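FAD-binding oxidoreductase (Gulosibacter chungangensis, PDB 7PBI) binds FAD covalently and is probably an oxidoreductase of the VAO/PCMH flavoprotein family, holding isoeugenol against the flavin in this structure. Local coordinates at residues B[90-95]-B[397-402]; B[148-153]-B[372-377]; B[310-315]-B[361-366]. One frame throughout, in Å; residues are numbered along the deposited sequence.

Contact 1. Residues B[90-95]-B[397-402]; sequences LGYGGS and FYAPVS. With FAD (flavin-adenine dinucleotide), chain K; H7Y (isoeugenol), chain L.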
loop_
_atom_site.group_PDB
_atom_site.type_symbol
_atom_site.label_atom_id
_atom_site.label_comp_id
_atom_site.label_asym_id
_atom_site.label_seq_id
_atom_site.Cartn_x
_atom_site.Cartn_y
_atom_site.Cartn_z
ATOM N N LEU B 90 13.956 -0.121 20.162
ATOM C CA LEU B 90 14.583 -1.198 20.974
ATOM C C LEU B 90 14.415 -2.542 20.260
ATOM O O LEU B 90 13.330 -2.788 19.724
ATOM C CB LEU B 90 13.915 -1.235 22.349
ATOM C CG LEU B 90 14.071 0.025 23.193
ATOM C CD1 LEU B 90 12.913 0.153 24.176
ATOM C CD2 LEU B 90 15.415 0.027 23.910
ATOM N N GLY B 91 15.441 -3.389 20.299
ATOM C CA GLY B 91 15.460 -4.701 19.620
ATOM C C GLY B 91 15.927 -4.570 18.179
ATOM O O GLY B 91 16.143 -5.594 17.525
ATOM N N TYR B 92 16.088 -3.339 17.695
ATOM C CA TYR B 92 16.521 -3.042 16.309
ATOM C C TYR B 92 17.676 -2.029 16.289
ATOM O O TYR B 92 18.088 -1.679 15.182
ATOM C CB TYR B 92 15.302 -2.574 15.514
ATOM C CG TYR B 92 14.212 -3.609 15.387
ATOM C CD1 TYR B 92 14.417 -4.775 14.666
ATOM C CD2 TYR B 92 12.969 -3.428 15.967
ATOM C CE1 TYR B 92 13.423 -5.732 14.523
ATOM C CE2 TYR B 92 11.963 -4.379 15.842
ATOM C CZ TYR B 92 12.187 -5.536 15.109
ATOM O OH TYR B 92 11.224 -6.491 14.954
ATOM N N GLY B 93 18.210 -1.611 17.449
ATOM C CA GLY B 93 19.339 -0.659 17.545
ATOM C C GLY B 93 19.000 0.634 18.283
ATOM O O GLY B 93 19.877 1.506 18.391
ATOM N N GLY B 94 17.781 0.770 18.794
ATOM C CA GLY B 94 17.379 1.942 19.581
ATOM C C GLY B 94 17.501 3.213 18.767
ATOM O O GLY B 94 16.716 3.391 17.834
ATOM N N SER B 95 18.432 4.089 19.134
ATOM C CA SER B 95 18.701 5.374 18.442
ATOM C C SER B 95 20.102 5.334 17.813
ATOM O O SER B 95 20.516 6.367 17.236
ATOM C CB SER B 95 18.523 6.560 19.377
ATOM O OG SER B 95 19.376 6.464 20.514
ATOM N N PHE B 397 15.672 -8.834 18.011
ATOM C CA PHE B 397 14.598 -9.531 17.268
ATOM C C PHE B 397 15.138 -10.350 16.095
ATOM O O PHE B 397 15.983 -9.888 15.316
ATOM C CB PHE B 397 13.597 -8.512 16.753
ATOM C CG PHE B 397 12.701 -7.954 17.818
ATOM C CD1 PHE B 397 11.811 -8.772 18.480
ATOM C CD2 PHE B 397 12.722 -6.607 18.133
ATOM C CE1 PHE B 397 10.968 -8.259 19.449
ATOM C CE2 PHE B 397 11.878 -6.090 19.101
ATOM C CZ PHE B 397 11.006 -6.919 19.763
ATOM N N TYR B 398 14.623 -11.567 15.986
ATOM C CA TYR B 398 14.624 -12.402 14.767
ATOM C C TYR B 398 13.166 -12.525 14.312
ATOM O O TYR B 398 12.385 -13.190 15.013
ATOM C CB TYR B 398 15.265 -13.752 15.080
ATOM C CG TYR B 398 15.074 -14.792 14.009
ATOM C CD1 TYR B 398 15.627 -14.625 12.752
ATOM C CD2 TYR B 398 14.334 -15.939 14.239
ATOM C CE1 TYR B 398 15.467 -15.575 11.754
ATOM C CE2 TYR B 398 14.169 -16.903 13.259
ATOM C CZ TYR B 398 14.730 -16.716 12.008
ATOM O OH TYR B 398 14.564 -17.637 11.020
ATOM N N ALA B 399 12.782 -11.882 13.208
ATOM C CA ALA B 399 11.363 -11.782 12.797
ATOM C C ALA B 399 11.170 -12.215 11.345
ATOM O O ALA B 399 10.895 -11.376 10.492
ATOM C CB ALA B 399 10.890 -10.369 13.015
ATOM N N PRO B 400 11.263 -13.525 11.017
ATOM C CA PRO B 400 11.017 -13.980 9.655
ATOM C C PRO B 400 9.528 -13.963 9.297
ATOM O O PRO B 400 8.697 -14.014 10.168
ATOM C CB PRO B 400 11.577 -15.402 9.640
ATOM C CG PRO B 400 11.422 -15.873 11.066
ATOM C CD PRO B 400 11.615 -14.634 11.917
ATOM N N VAL B 401 9.255 -13.892 7.999
ATOM C CA VAL B 401 7.893 -13.985 7.403
ATOM C C VAL B 401 7.815 -15.248 6.544
ATOM O O VAL B 401 8.789 -15.549 5.825
ATOM C CB VAL B 401 7.573 -12.720 6.598
ATOM C CG1 VAL B 401 6.407 -12.917 5.640
ATOM C CG2 VAL B 401 7.314 -11.567 7.547
ATOM N N SER B 402 6.699 -15.963 6.633
ATOM C CA SER B 402 6.512 -17.266 5.953
ATOM C C SER B 402 5.051 -17.457 5.562
ATOM O O SER B 402 4.194 -16.682 6.015
ATOM C CB SER B 402 7.000 -18.399 6.815
ATOM O OG SER B 402 6.193 -18.558 7.971
HETATM P PA FAD K . 12.229 5.653 15.952
HETATM O O1A FAD K . 13.416 5.159 16.716
HETATM O O2A FAD K . 11.934 7.107 16.081
HETATM O O5B FAD K . 12.376 5.286 14.405
HETATM C C5B FAD K . 12.912 4.014 13.991
HETATM C C4B FAD K . 13.675 4.205 12.710
HETATM O O4B FAD K . 12.784 4.722 11.685
HETATM C C3B FAD K . 14.824 5.218 12.754
HETATM O O3B FAD K . 16.038 4.628 13.191
HETATM C C2B FAD K . 14.914 5.633 11.285
HETATM O O2B FAD K . 15.576 4.662 10.503
HETATM C C1B FAD K . 13.438 5.705 10.906
HETATM N N9A FAD K . 12.813 6.987 11.182
HETATM C C8A FAD K . 12.083 7.305 12.293
HETATM N N7A FAD K . 11.642 8.541 12.289
HETATM C C5A FAD K . 12.117 9.063 11.099
HETATM C C6A FAD K . 11.984 10.333 10.521
HETATM N N6A FAD K . 11.301 11.329 11.085
HETATM N N1A FAD K . 12.595 10.530 9.329
HETATM C C2A FAD K . 13.276 9.514 8.780
HETATM N N3A FAD K . 13.450 8.274 9.230
HETATM C C4A FAD K . 12.843 8.114 10.413
HETATM N N1 FAD K . 7.494 -2.735 17.281
HETATM C C2 FAD K . 6.334 -2.852 16.612
HETATM O O2 FAD K . 6.185 -2.319 15.511
HETATM N N3 FAD K . 5.271 -3.521 17.115
HETATM C C4 FAD K . 5.314 -4.156 18.324
HETATM O O4 FAD K . 4.315 -4.733 18.730
HETATM C C4X FAD K . 6.526 -4.078 19.058
HETATM N N5 FAD K . 6.603 -4.682 20.215
HETATM C C5X FAD K . 7.782 -4.585 20.898
HETATM C C6 FAD K . 7.865 -5.220 22.148
HETATM C C7 FAD K . 9.006 -5.160 22.909
HETATM C C7M FAD K . 9.043 -5.857 24.243
HETATM C C8 FAD K . 10.124 -4.451 22.419
HETATM C C8M FAD K . 11.394 -4.391 23.225
HETATM C C9 FAD K . 10.063 -3.822 21.199
HETATM C C9A FAD K . 8.898 -3.869 20.414
HETATM N N10 FAD K . 8.787 -3.240 19.170
HETATM C C10 FAD K . 7.597 -3.322 18.454
HETATM C "C1'" FAD K . 9.914 -2.444 18.631
HETATM C "C2'" FAD K . 9.848 -0.961 19.072
HETATM O "O2'" FAD K . 9.509 -0.861 20.471
HETATM C "C3'" FAD K . 8.823 -0.115 18.302
HETATM O "O3'" FAD K . 8.760 -0.491 16.935
HETATM C "C4'" FAD K . 9.051 1.399 18.388
HETATM O "O4'" FAD K . 7.843 2.080 18.046
HETATM C "C5'" FAD K . 10.126 1.914 17.464
HETATM O "O5'" FAD K . 10.746 3.082 18.068
HETATM P P FAD K . 10.202 4.546 17.727
HETATM O O1P FAD K . 10.769 5.457 18.770
HETATM O O2P FAD K . 8.723 4.519 17.525
HETATM O O3P FAD K . 10.923 4.800 16.315
HETATM C CAA H7Y L . 5.817 -8.727 21.196
HETATM C CAD H7Y L . 5.904 -8.142 19.810
HETATM C CAE H7Y L . 7.283 -7.764 19.247
HETATM C CAJ H7Y L . 7.378 -7.217 17.980
HETATM C CAH H7Y L . 6.229 -7.258 17.233
HETATM C CAF H7Y L . 8.542 -6.643 17.448
HETATM C CAG H7Y L . 8.530 -6.104 16.168
HETATM C CAK H7Y L . 7.360 -6.141 15.429
HETATM O OAC H7Y L . 7.298 -5.616 14.174
HETATM C CAL H7Y L . 6.203 -6.726 15.966
HETATM O OAI H7Y L . 5.045 -6.760 15.225
HETATM C CAB H7Y L . 3.813 -7.241 15.866
#
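Tyr92 and Phe397 meet as a near-parallel aromatic pair: the planes lie 28° apart, but the rings are slid so far that they scarcely overlap, with centroids 4.8 Å from each other. One face of the Tyr92 ring receives the rim of Phe397, whose CD2 lies 3.3 Å from Tyr92 CZ, while CAG of isoeugenol sits at the tyrosine's edge. The Phe397 ring has isoeugenol over one face, CZ being 3.4 Å from CAF, and turns its edge to the flavin, where CZ is 3.5 Å from FAD C9. Phe397 thus touches the tyrosine, the cofactor and the ligand at once, a task for which a flat hydrocarbon ring is well suited. Its CG stands anti to the carbonyl carbon (chi1 -74°), which brings the ring, at CE2, up to Gly91 and Leu90 O. Gly91 has to be small, since a CB there would run into Phe397 CE2, and its positive phi also favours glycine. The backbones are joined by one weak hydrogen bond, from Phe397 N to Gly91 O at 3.3 Å. With an alanine in place of Phe397, isoeugenol would probably lose one of its flanking walls, and Tyr92 would be left with a gap over its face. Arg477, itself an FAD-binding residue, touches Tyr92, and the ring of His395, the covalent attachment point of FAD, meets that of Phe397. The arrangement is that of a VAO/PCMH active site, where a loop of the FAD-binding domain and a strand of the substrate domain close on the flavin and its ligand.

Contact 2. Residues B[148-153]-B[372-377]; sequences IDPAEL and HELNTG. With FAD (flavin-adenine dinucleotide), chain K; H7Y (isoeugenol), chain L.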
loop_
_atom_site.group_PDB
_atom_site.type_symbol
_atom_site.label_atom_id
_atom_site.label_comp_id
_atom_site.label_asym_id
_atom_site.label_seq_id
_atom_site.Cartn_x
_atom_site.Cartn_y
_atom_site.Cartn_z
ATOM N N ILE B 148 -6.852 4.984 17.916
ATOM C CA ILE B 148 -5.484 4.845 17.372
ATOM C C ILE B 148 -5.177 3.354 17.312
ATOM O O ILE B 148 -6.035 2.537 17.696
ATOM C CB ILE B 148 -4.446 5.647 18.175
ATOM C CG1 ILE B 148 -3.945 4.922 19.420
ATOM C CG2 ILE B 148 -4.969 7.034 18.508
ATOM C CD1 ILE B 148 -2.680 5.549 19.992
ATOM N N ASP B 149 -4.027 3.031 16.742
ATOM C CA ASP B 149 -3.519 1.649 16.654
ATOM C C ASP B 149 -2.089 1.683 17.158
ATOM O O ASP B 149 -1.171 2.011 16.407
ATOM C CB ASP B 149 -3.631 1.103 15.236
ATOM C CG ASP B 149 -3.156 -0.335 15.125
ATOM O OD1 ASP B 149 -1.936 -0.552 15.185
ATOM O OD2 ASP B 149 -4.009 -1.227 14.959
ATOM N N PRO B 150 -1.878 1.390 18.459
ATOM C CA PRO B 150 -0.547 1.432 19.046
ATOM C C PRO B 150 0.155 0.083 18.896
ATOM O O PRO B 150 -0.522 -0.930 18.685
ATOM C CB PRO B 150 -0.844 1.731 20.519
ATOM C CG PRO B 150 -2.144 0.991 20.763
ATOM C CD PRO B 150 -2.900 0.996 19.441
ATOM N N ALA B 151 1.482 0.140 18.994
ATOM C CA ALA B 151 2.389 -0.992 19.267
ATOM C C ALA B 151 2.310 -1.307 20.767
ATOM O O ALA B 151 1.490 -0.677 21.479
ATOM C CB ALA B 151 3.793 -0.631 18.825
ATOM N N GLU B 152 3.154 -2.224 21.245
ATOM C CA GLU B 152 3.114 -2.719 22.643
ATOM C C GLU B 152 3.370 -1.544 23.588
ATOM O O GLU B 152 2.618 -1.400 24.565
ATOM C CB GLU B 152 4.142 -3.831 22.842
ATOM C CG GLU B 152 3.952 -5.015 21.895
ATOM C CD GLU B 152 3.460 -6.316 22.506
ATOM O OE1 GLU B 152 3.283 -6.355 23.737
ATOM O OE2 GLU B 152 3.260 -7.298 21.748
ATOM N N LEU B 153 4.366 -0.712 23.285
ATOM C CA LEU B 153 4.892 0.290 24.246
ATOM C C LEU B 153 4.477 1.692 23.821
ATOM O O LEU B 153 4.845 2.104 22.705
ATOM C CB LEU B 153 6.409 0.139 24.301
ATOM C CG LEU B 153 6.853 -1.298 24.527
ATOM C CD1 LEU B 153 8.346 -1.463 24.324
ATOM C CD2 LEU B 153 6.450 -1.723 25.916
ATOM N N HIS B 372 -6.566 -6.697 25.626
ATOM C CA HIS B 372 -7.853 -6.007 25.391
ATOM C C HIS B 372 -7.593 -4.509 25.182
ATOM O O HIS B 372 -8.258 -3.898 24.317
ATOM C CB HIS B 372 -8.824 -6.264 26.533
ATOM C CG HIS B 372 -10.085 -5.500 26.354
ATOM N ND1 HIS B 372 -10.966 -5.780 25.328
ATOM C CD2 HIS B 372 -10.588 -4.444 27.030
ATOM C CE1 HIS B 372 -11.981 -4.949 25.390
ATOM N NE2 HIS B 372 -11.775 -4.117 26.434
ATOM N N GLU B 373 -6.660 -3.938 25.943
ATOM C CA GLU B 373 -6.300 -2.501 25.851
ATOM C C GLU B 373 -5.692 -2.226 24.465
ATOM O O GLU B 373 -6.235 -1.336 23.755
ATOM C CB GLU B 373 -5.383 -2.107 27.015
ATOM C CG GLU B 373 -6.143 -1.569 28.223
ATOM C CD GLU B 373 -5.296 -1.206 29.437
ATOM O OE1 GLU B 373 -4.118 -1.648 29.508
ATOM O OE2 GLU B 373 -5.816 -0.467 30.311
ATOM N N LEU B 374 -4.643 -2.968 24.068
ATOM C CA LEU B 374 -3.937 -2.737 22.771
ATOM C C LEU B 374 -4.945 -2.861 21.620
ATOM O O LEU B 374 -5.011 -1.931 20.797
ATOM C CB LEU B 374 -2.771 -3.723 22.602
ATOM C CG LEU B 374 -1.577 -3.520 23.545
ATOM C CD1 LEU B 374 -0.440 -4.481 23.212
ATOM C CD2 LEU B 374 -1.078 -2.079 23.531
ATOM N N ASN B 375 -5.737 -3.936 21.629
ATOM C CA ASN B 375 -6.663 -4.346 20.543
ATOM C C ASN B 375 -7.845 -3.377 20.434
ATOM O O ASN B 375 -8.567 -3.473 19.429
ATOM C CB ASN B 375 -7.158 -5.783 20.732
ATOM C CG ASN B 375 -6.038 -6.794 20.613
ATOM O OD1 ASN B 375 -4.882 -6.406 20.451
ATOM N ND2 ASN B 375 -6.358 -8.079 20.678
ATOM N N THR B 376 -8.059 -2.496 21.409
ATOM C CA THR B 376 -9.170 -1.506 21.386
ATOM C C THR B 376 -8.590 -0.090 21.325
ATOM O O THR B 376 -9.369 0.868 21.479
ATOM C CB THR B 376 -10.078 -1.730 22.595
ATOM O OG1 THR B 376 -9.231 -1.749 23.741
ATOM C CG2 THR B 376 -10.820 -3.045 22.538
ATOM N N GLY B 377 -7.270 0.024 21.135
ATOM C CA GLY B 377 -6.570 1.295 20.872
ATOM C C GLY B 377 -6.217 2.046 22.143
ATOM O O GLY B 377 -6.009 3.265 22.077
HETATM P PA FAD K . 12.229 5.653 15.952
HETATM O O1A FAD K . 13.416 5.159 16.716
HETATM O O2A FAD K . 11.934 7.107 16.081
HETATM O O5B FAD K . 12.376 5.286 14.405
HETATM C C5B FAD K . 12.912 4.014 13.991
HETATM C C4B FAD K . 13.675 4.205 12.710
HETATM O O4B FAD K . 12.784 4.722 11.685
HETATM C C3B FAD K . 14.824 5.218 12.754
HETATM O O3B FAD K . 16.038 4.628 13.191
HETATM C C2B FAD K . 14.914 5.633 11.285
HETATM O O2B FAD K . 15.576 4.662 10.503
HETATM C C1B FAD K . 13.438 5.705 10.906
HETATM N N9A FAD K . 12.813 6.987 11.182
HETATM C C8A FAD K . 12.083 7.305 12.293
HETATM N N7A FAD K . 11.642 8.541 12.289
HETATM C C5A FAD K . 12.117 9.063 11.099
HETATM C C6A FAD K . 11.984 10.333 10.521
HETATM N N6A FAD K . 11.301 11.329 11.085
HETATM N N1A FAD K . 12.595 10.530 9.329
HETATM C C2A FAD K . 13.276 9.514 8.780
HETATM N N3A FAD K . 13.450 8.274 9.230
HETATM C C4A FAD K . 12.843 8.114 10.413
HETATM N N1 FAD K . 7.494 -2.735 17.281
HETATM C C2 FAD K . 6.334 -2.852 16.612
HETATM O O2 FAD K . 6.185 -2.319 15.511
HETATM N N3 FAD K . 5.271 -3.521 17.115
HETATM C C4 FAD K . 5.314 -4.156 18.324
HETATM O O4 FAD K . 4.315 -4.733 18.730
HETATM C C4X FAD K . 6.526 -4.078 19.058
HETATM N N5 FAD K . 6.603 -4.682 20.215
HETATM C C5X FAD K . 7.782 -4.585 20.898
HETATM C C6 FAD K . 7.865 -5.220 22.148
HETATM C C7 FAD K . 9.006 -5.160 22.909
HETATM C C7M FAD K . 9.043 -5.857 24.243
HETATM C C8 FAD K . 10.124 -4.451 22.419
HETATM C C8M FAD K . 11.394 -4.391 23.225
HETATM C C9 FAD K . 10.063 -3.822 21.199
HETATM C C9A FAD K . 8.898 -3.869 20.414
HETATM N N10 FAD K . 8.787 -3.240 19.170
HETATM C C10 FAD K . 7.597 -3.322 18.454
HETATM C "C1'" FAD K . 9.914 -2.444 18.631
HETATM C "C2'" FAD K . 9.848 -0.961 19.072
HETATM O "O2'" FAD K . 9.509 -0.861 20.471
HETATM C "C3'" FAD K . 8.823 -0.115 18.302
HETATM O "O3'" FAD K . 8.760 -0.491 16.935
HETATM C "C4'" FAD K . 9.051 1.399 18.388
HETATM O "O4'" FAD K . 7.843 2.080 18.046
HETATM C "C5'" FAD K . 10.126 1.914 17.464
HETATM O "O5'" FAD K . 10.746 3.082 18.068
HETATM P P FAD K . 10.202 4.546 17.727
HETATM O O1P FAD K . 10.769 5.457 18.770
HETATM O O2P FAD K . 8.723 4.519 17.525
HETATM O O3P FAD K . 10.923 4.800 16.315
HETATM C CAA H7Y L . 5.817 -8.727 21.196
HETATM C CAD H7Y L . 5.904 -8.142 19.810
HETATM C CAE H7Y L . 7.283 -7.764 19.247
HETATM C CAJ H7Y L . 7.378 -7.217 17.980
HETATM C CAH H7Y L . 6.229 -7.258 17.233
HETATM C CAF H7Y L . 8.542 -6.643 17.448
HETATM C CAG H7Y L . 8.530 -6.104 16.168
HETATM C CAK H7Y L . 7.360 -6.141 15.429
HETATM O OAC H7Y L . 7.298 -5.616 14.174
HETATM C CAL H7Y L . 6.203 -6.726 15.966
HETATM O OAI H7Y L . 5.045 -6.760 15.225
HETATM C CAB H7Y L . 3.813 -7.241 15.866
#
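Ile148 O approaches Gly377 CA at 3.5 Å, and this is where the loop 148-153 first meets the end of helix 363-375. A CB on Gly377 would collide with that carbonyl, and its positive phi, which lets it serve as the C-prime residue of a Schellman motif, likewise favours glycine. Asp149 points away from the helix, and its carboxylate is hydrogen-bonded to His175 and Thr170. Next comes Pro150, pointing back toward the helix: its CD packs 3.9 Å from Leu374 O and close to Gly377 CA, while CG meets Leu374 CD2 at 4.3 Å. A proline suits the spot because its compact ring can lie against the helix terminus. Ala151 faces both ways, its backbone O touching Leu374 CD2 at 3.6 Å and its small CB lying 3.7 Å from FAD N3 on the flavin side.

Leu374 supplies the helix's side of the packing. With CG anti to its carbonyl carbon (chi1 -69°), the isobutyl group reaches out to the loop, CD2 lying near the carbonyls of Ala151 and Glu152 and CD1 near Glu152 CA. Glu152 points the other way, to the cofactor. Its chain, bent at chi2, carries CG past FAD N5 at 3.2 Å and brings the carboxylate beside the propenyl end of isoeugenol. OE1 is gripped by a salt bridge to Arg371 and a hydrogen bond from Ser383. Leu153 then sets CD1 4.0 Å from FAD C8.

The loop runs between two helices: Tyr132 of helix 132-142 touches Ile148, Pro150 and Ala151, while near the end of helix 363-375 Asn375 bonds through ND2 to Thr323 and through its backbone O to Tyr325, both on strand 318-325.

Contact 3. Residues B[310-315]-B[361-366]; sequences VDELGI and GDRASE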
loop_
_atom_site.group_PDB
_atom_site.type_symbol
_atom_site.label_atom_id
_atom_site.label_comp_id
_atom_site.label_asym_id
_atom_site.label_seq_id
_atom_site.Cartn_x
_atom_site.Cartn_y
_atom_site.Cartn_z
ATOM N N VAL B 310 2.725 -22.492 33.376
ATOM C CA VAL B 310 1.383 -22.866 32.835
ATOM C C VAL B 310 0.390 -22.978 33.998
ATOM O O VAL B 310 -0.689 -22.337 33.927
ATOM C CB VAL B 310 1.426 -24.187 32.043
ATOM C CG1 VAL B 310 0.023 -24.677 31.725
ATOM C CG2 VAL B 310 2.251 -24.065 30.770
ATOM N N ASP B 311 0.756 -23.765 35.019
ATOM C CA ASP B 311 -0.164 -24.273 36.071
ATOM C C ASP B 311 -0.467 -23.169 37.093
ATOM O O ASP B 311 -1.608 -23.132 37.545
ATOM C CB ASP B 311 0.405 -25.525 36.750
ATOM C CG ASP B 311 0.596 -26.739 35.844
ATOM O OD1 ASP B 311 -0.128 -26.858 34.842
ATOM O OD2 ASP B 311 1.463 -27.576 36.155
ATOM N N GLU B 312 0.502 -22.327 37.473
ATOM C CA GLU B 312 0.325 -21.350 38.589
ATOM C C GLU B 312 -0.417 -20.124 38.073
ATOM O O GLU B 312 -1.267 -19.608 38.811
ATOM C CB GLU B 312 1.645 -20.872 39.203
ATOM C CG GLU B 312 1.516 -20.485 40.668
ATOM C CD GLU B 312 2.473 -19.400 41.126
ATOM O OE1 GLU B 312 2.579 -18.387 40.407
ATOM O OE2 GLU B 312 3.113 -19.568 42.192
ATOM N N LEU B 313 -0.056 -19.666 36.869
ATOM C CA LEU B 313 -0.681 -18.505 36.170
ATOM C C LEU B 313 -2.072 -18.897 35.634
ATOM O O LEU B 313 -2.910 -17.987 35.425
ATOM C CB LEU B 313 0.221 -18.049 35.015
ATOM C CG LEU B 313 1.591 -17.468 35.368
ATOM C CD1 LEU B 313 2.324 -17.035 34.105
ATOM C CD2 LEU B 313 1.458 -16.287 36.315
ATOM N N GLY B 314 -2.299 -20.189 35.390
ATOM C CA GLY B 314 -3.595 -20.706 34.926
ATOM C C GLY B 314 -3.832 -20.340 33.481
ATOM O O GLY B 314 -4.946 -19.885 33.153
ATOM N N ILE B 315 -2.800 -20.507 32.661
ATOM C CA ILE B 315 -2.837 -20.255 31.195
ATOM C C ILE B 315 -2.446 -21.558 30.502
ATOM O O ILE B 315 -2.517 -22.615 31.140
ATOM C CB ILE B 315 -1.921 -19.078 30.808
ATOM C CG1 ILE B 315 -0.461 -19.330 31.209
ATOM C CG2 ILE B 315 -2.469 -17.790 31.392
ATOM C CD1 ILE B 315 0.475 -18.157 30.996
ATOM N N GLY B 361 -4.474 -9.560 41.318
ATOM C CA GLY B 361 -3.904 -10.834 41.683
ATOM C C GLY B 361 -4.167 -11.860 40.632
ATOM O O GLY B 361 -3.400 -12.793 40.478
ATOM N N ASP B 362 -5.262 -11.703 39.908
ATOM C CA ASP B 362 -5.523 -12.605 38.820
ATOM C C ASP B 362 -4.623 -12.148 37.724
ATOM O O ASP B 362 -4.900 -11.195 37.028
ATOM C CB ASP B 362 -6.981 -12.592 38.408
ATOM C CG ASP B 362 -7.374 -13.786 37.581
ATOM O OD1 ASP B 362 -6.502 -14.595 37.219
ATOM O OD2 ASP B 362 -8.578 -13.912 37.289
ATOM N N ARG B 363 -3.519 -12.833 37.592
ATOM C CA ARG B 363 -2.541 -12.487 36.529
ATOM C C ARG B 363 -3.079 -12.846 35.137
ATOM O O ARG B 363 -2.937 -12.034 34.225
ATOM C CB ARG B 363 -1.218 -13.183 36.823
ATOM C CG ARG B 363 -0.471 -12.580 38.003
ATOM C CD ARG B 363 0.387 -13.709 38.505
ATOM N NE ARG B 363 1.646 -13.351 39.119
ATOM C CZ ARG B 363 2.480 -14.247 39.642
ATOM N NH1 ARG B 363 2.146 -15.531 39.669
ATOM N NH2 ARG B 363 3.633 -13.855 40.157
ATOM N N ALA B 364 -3.696 -14.010 34.971
ATOM C CA ALA B 364 -4.404 -14.358 33.719
ATOM C C ALA B 364 -5.292 -13.179 33.291
ATOM O O ALA B 364 -5.348 -12.902 32.072
ATOM C CB ALA B 364 -5.199 -15.633 33.885
ATOM N N SER B 365 -5.948 -12.502 34.237
ATOM C CA SER B 365 -6.901 -11.405 33.933
ATOM C C SER B 365 -6.130 -10.129 33.591
ATOM O O SER B 365 -6.677 -9.316 32.828
ATOM C CB SER B 365 -7.865 -11.168 35.052
ATOM O OG SER B 365 -7.277 -10.380 36.066
ATOM N N GLU B 366 -4.925 -9.949 34.151
ATOM C CA GLU B 366 -4.028 -8.815 33.801
ATOM C C GLU B 366 -3.496 -9.013 32.371
ATOM O O GLU B 366 -3.596 -8.070 31.560
ATOM C CB GLU B 366 -2.885 -8.688 34.806
ATOM C CG GLU B 366 -3.308 -8.081 36.130
ATOM C CD GLU B 366 -2.455 -8.484 37.329
ATOM O OE1 GLU B 366 -1.340 -9.025 37.122
ATOM O OE2 GLU B 366 -2.920 -8.279 38.475
#
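Arg363 crosses Leu313 at a slant, passing its CD2 methyl, before its tip meets Glu312. The chain leaves CB, 4.1 Å from Leu313 CD2, and, extended from CG to NE, passes the same methyl again, with CD closing to 3.5 Å. NE and CZ follow at slightly greater range. NH1 then does double duty, resting 3.5 Å from Leu313 CD2 and donating to Glu312 OE1 at 3.0 Å in a salt bridge. The carboxylate oxygen sits in the guanidinium plane, at its edge, and is met nearly end-on to its C-O bond. The hydrogen bond is nevertheless bent, the angle at the proton being 132°, and the two flat groups are turned 34° from each other. Glu312 can reach this far because its CG is anti to the backbone N (chi1 -151°) and its chain is extended beyond it. The other terminal nitrogen, NH2, forms a salt bridge with Glu293.

Beside the salt bridge the contact turns apolar. Ala364 CB lies 3.6 Å from Leu313 O, and it meets Ile315 CG2 at 4.3 Å; a small residue suits a helix turn brought this near to the other backbone. Tyr248 of strand 242-249 packs against both Ile315 and Ala364. Gly314, with its positive phi, lets the chain leave helix 303-313 right at this point. In the segment 361-366, Asp362 occupies the N-cap position of helix 363-375, and its backbone O takes bonds from Glu366 N and Ser365 OG, both from the same face.

Chemically, Arg363 pairs with two carboxylates, Glu312 and Glu293, that lie close to each other, so its positive charge probably offsets their mutual repulsion, while its aliphatic part packs on a methyl of the buried Leu313.

In the fold
Contacts 1 and 2 are buried and border the same FAD and isoeugenol, whereas contact 3 lies toward the surface, its centre about 27 Å from the centre of the chain and away from the flavin site. Contacts 2 and 3 use opposite ends of helix 363-375, its C-terminal end facing the cofactor loop and its N-terminal end facing helix 303-313; strand 393-402 of contact 1 is the next element along the chain. The chemistry follows the position: an aromatic pair beside the flavin in contact 1, aliphatic packing on backbone carbonyls in contact 2, and a salt bridge over a small apolar patch in contact 3. Along the chain, contact 3 is nested within contact 2, and contact 2 within contact 1.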